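Local atomic coordinates of odorant binding protein (AGAP010409-PA) (Anopheles gambiae, PDB entry 3L4A), a protein that probably binds small odorant molecules, as a secreted, mainly helical member of the PBP/GOBP family of insect odorant-binding proteins with disulfide bonds within its chain. Residues 60-64 with 77-82. Residues are numbered along the deposited sequence; the frame is centred on the assembly and turned at random.
Sequences LQANW and FVAKHR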
loop_
_atom_site.group_PDB
_atom_site.type_symbol
_atom_site.label_atom_id
_atom_site.label_comp_id
_atom_site.label_asym_id
_atom_site.label_seq_id
_atom_site.Cartn_x
_atom_site.Cartn_y
_atom_site.Cartn_z
ATOM N N LEU A 60 -2.780 8.285 5.360
ATOM C CA LEU A 60 -2.971 9.084 4.165
ATOM C C LEU A 60 -1.923 10.198 3.987
ATOM O O LEU A 60 -1.553 10.539 2.865
ATOM C CB LEU A 60 -4.408 9.623 4.121
ATOM C CG LEU A 60 -5.445 8.495 4.044
ATOM C CD1 LEU A 60 -6.881 9.014 4.183
ATOM C CD2 LEU A 60 -5.279 7.714 2.761
ATOM N N GLN A 61 -1.448 10.774 5.090
ATOM C CA GLN A 61 -0.396 11.783 4.990
ATOM C C GLN A 61 0.932 11.178 4.527
ATOM O O GLN A 61 1.616 11.742 3.669
ATOM C CB GLN A 61 -0.211 12.518 6.319
ATOM C CG GLN A 61 0.924 13.525 6.280
ATOM C CD GLN A 61 0.672 14.668 5.311
ATOM O OE1 GLN A 61 -0.474 15.093 5.119
ATOM N NE2 GLN A 61 1.730 15.177 4.700
ATOM N N ALA A 62 1.274 10.018 5.087
ATOM C CA ALA A 62 2.480 9.304 4.677
ATOM C C ALA A 62 2.432 8.929 3.195
ATOM O O ALA A 62 3.412 9.065 2.471
ATOM C CB ALA A 62 2.681 8.069 5.533
ATOM N N ASN A 63 1.277 8.459 2.739
ATOM C CA ASN A 63 1.112 8.161 1.320
ATOM C C ASN A 63 1.162 9.400 0.420
ATOM O O ASN A 63 1.732 9.375 -0.668
ATOM C CB ASN A 63 -0.153 7.332 1.097
ATOM C CG ASN A 63 0.054 5.884 1.455
ATOM O OD1 ASN A 63 0.548 5.101 0.636
ATOM N ND2 ASN A 63 -0.283 5.515 2.683
ATOM N N TRP A 64 0.571 10.499 0.885
ATOM C CA TRP A 64 0.649 11.764 0.166
ATOM C C TRP A 64 2.112 12.131 -0.033
ATOM O O TRP A 64 2.526 12.502 -1.122
ATOM C CB TRP A 64 -0.069 12.845 0.981
ATOM C CG TRP A 64 0.023 14.241 0.425
ATOM C CD1 TRP A 64 0.810 15.264 0.896
ATOM C CD2 TRP A 64 -0.717 14.784 -0.672
ATOM N NE1 TRP A 64 0.611 16.392 0.149
ATOM C CE2 TRP A 64 -0.319 16.130 -0.822
ATOM C CE3 TRP A 64 -1.671 14.262 -1.549
ATOM C CZ2 TRP A 64 -0.848 16.958 -1.803
ATOM C CZ3 TRP A 64 -2.194 15.085 -2.528
ATOM C CH2 TRP A 64 -1.778 16.422 -2.649
ATOM N N PHE A 77 -7.968 14.840 -1.243
ATOM C CA PHE A 77 -7.224 13.576 -1.278
ATOM C C PHE A 77 -7.544 12.764 -0.023
ATOM O O PHE A 77 -7.844 11.566 -0.085
ATOM C CB PHE A 77 -5.721 13.868 -1.373
ATOM C CG PHE A 77 -4.838 12.652 -1.261
ATOM C CD1 PHE A 77 -4.397 12.205 -0.021
ATOM C CD2 PHE A 77 -4.418 11.978 -2.399
ATOM C CE1 PHE A 77 -3.566 11.092 0.082
ATOM C CE2 PHE A 77 -3.591 10.873 -2.298
ATOM C CZ PHE A 77 -3.168 10.431 -1.062
ATOM N N VAL A 78 -7.499 13.417 1.131
ATOM C CA VAL A 78 -7.811 12.751 2.375
ATOM C C VAL A 78 -9.265 12.261 2.366
ATOM O O VAL A 78 -9.541 11.110 2.689
ATOM C CB VAL A 78 -7.573 13.678 3.577
ATOM C CG1 VAL A 78 -8.000 12.998 4.856
ATOM C CG2 VAL A 78 -6.092 14.101 3.631
ATOM N N ALA A 79 -10.194 13.138 1.991
ATOM C CA ALA A 79 -11.610 12.786 1.985
ATOM C C ALA A 79 -11.910 11.623 1.050
ATOM O O ALA A 79 -12.636 10.698 1.407
ATOM C CB ALA A 79 -12.436 13.989 1.570
ATOM N N LYS A 80 -11.364 11.695 -0.154
ATOM C CA LYS A 80 -11.651 10.690 -1.160
ATOM C C LYS A 80 -11.154 9.326 -0.703
ATOM O O LYS A 80 -11.868 8.327 -0.815
ATOM C CB LYS A 80 -11.079 11.096 -2.516
ATOM C CG LYS A 80 -9.607 10.910 -2.700
ATOM C CD LYS A 80 -9.174 11.536 -4.031
ATOM C CE LYS A 80 -9.984 10.991 -5.213
ATOM N NZ LYS A 80 -9.425 11.451 -6.538
ATOM N N HIS A 81 -9.957 9.284 -0.132
ATOM C CA HIS A 81 -9.419 7.994 0.290
ATOM C C HIS A 81 -10.020 7.463 1.579
ATOM O O HIS A 81 -10.228 6.260 1.713
ATOM C CB HIS A 81 -7.896 8.016 0.324
ATOM C CG HIS A 81 -7.306 8.126 -1.037
ATOM N ND1 HIS A 81 -7.541 7.178 -2.012
ATOM C CD2 HIS A 81 -6.563 9.094 -1.620
ATOM C CE1 HIS A 81 -6.933 7.541 -3.126
ATOM N NE2 HIS A 81 -6.331 8.697 -2.916
ATOM N N ARG A 82 -10.319 8.347 2.522
ATOM C CA ARG A 82 -11.048 7.918 3.714
ATOM C C ARG A 82 -12.339 7.214 3.298
ATOM O O ARG A 82 -12.651 6.141 3.791
ATOM C CB ARG A 82 -11.388 9.098 4.622
ATOM C CG ARG A 82 -10.252 9.598 5.484
ATOM C CD ARG A 82 -10.792 10.502 6.588
ATOM N NE ARG A 82 -9.742 11.291 7.226
ATOM C CZ ARG A 82 -8.946 10.841 8.189
ATOM N NH1 ARG A 82 -8.020 11.635 8.713
ATOM N NH2 ARG A 82 -9.073 9.594 8.627
#
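Start with Leu60, at the beginning of helix 60-66, because it has the largest covered area of the contact. Its side chain enters as a knob into the hole formed by Phe77, Val78, His81 and Arg82 on helix 75-87, and segment 77-82 covers 111 Å² of the whole residue. Leu60 CD1 lies 3.7 Å from the backbone O of Val78 and 3.7 Å from Arg82 CG, while Leu60 CD2 sits 3.6 Å from His81 CB. One turn further on, Trp64 takes up the aromatic part of the contact. The edge of its six-membered ring meets the face of Phe77 in a T-shaped pair, with centroids 4.9 Å apart, planes at 63° and Trp64 CE3 3.6 Å from Phe77 CG. Leu60 O lies at the edge of the Phe77 ring, 3.5 Å from Phe77 CE1, and this same carbonyl accepts the helical bond from Trp64 N at 2.9 Å. These two helices belong to the disulfide-linked helical fold of the PBP/GOBP family; residues 67-74 join them, and the segments cross at 120° with axes 10.7 Å apart. Helix 75-87 carries Cys84, which is disulfide-bonded to Cys106. No hydrogen bond spans the two segments; several polar side chains are bonded elsewhere. Trp64 NE1 bonds to Asp71 in the connection, where Gln61 also bonds to the backbone of Asp71 and Ala73. Arg82 NH2 reaches the backbone O of Trp134, in the tag-derived tail, and Asn63, whose side-chain end leads away from helix 75-87, pairs with the hydroxyl of Tyr111 on helix 108-117.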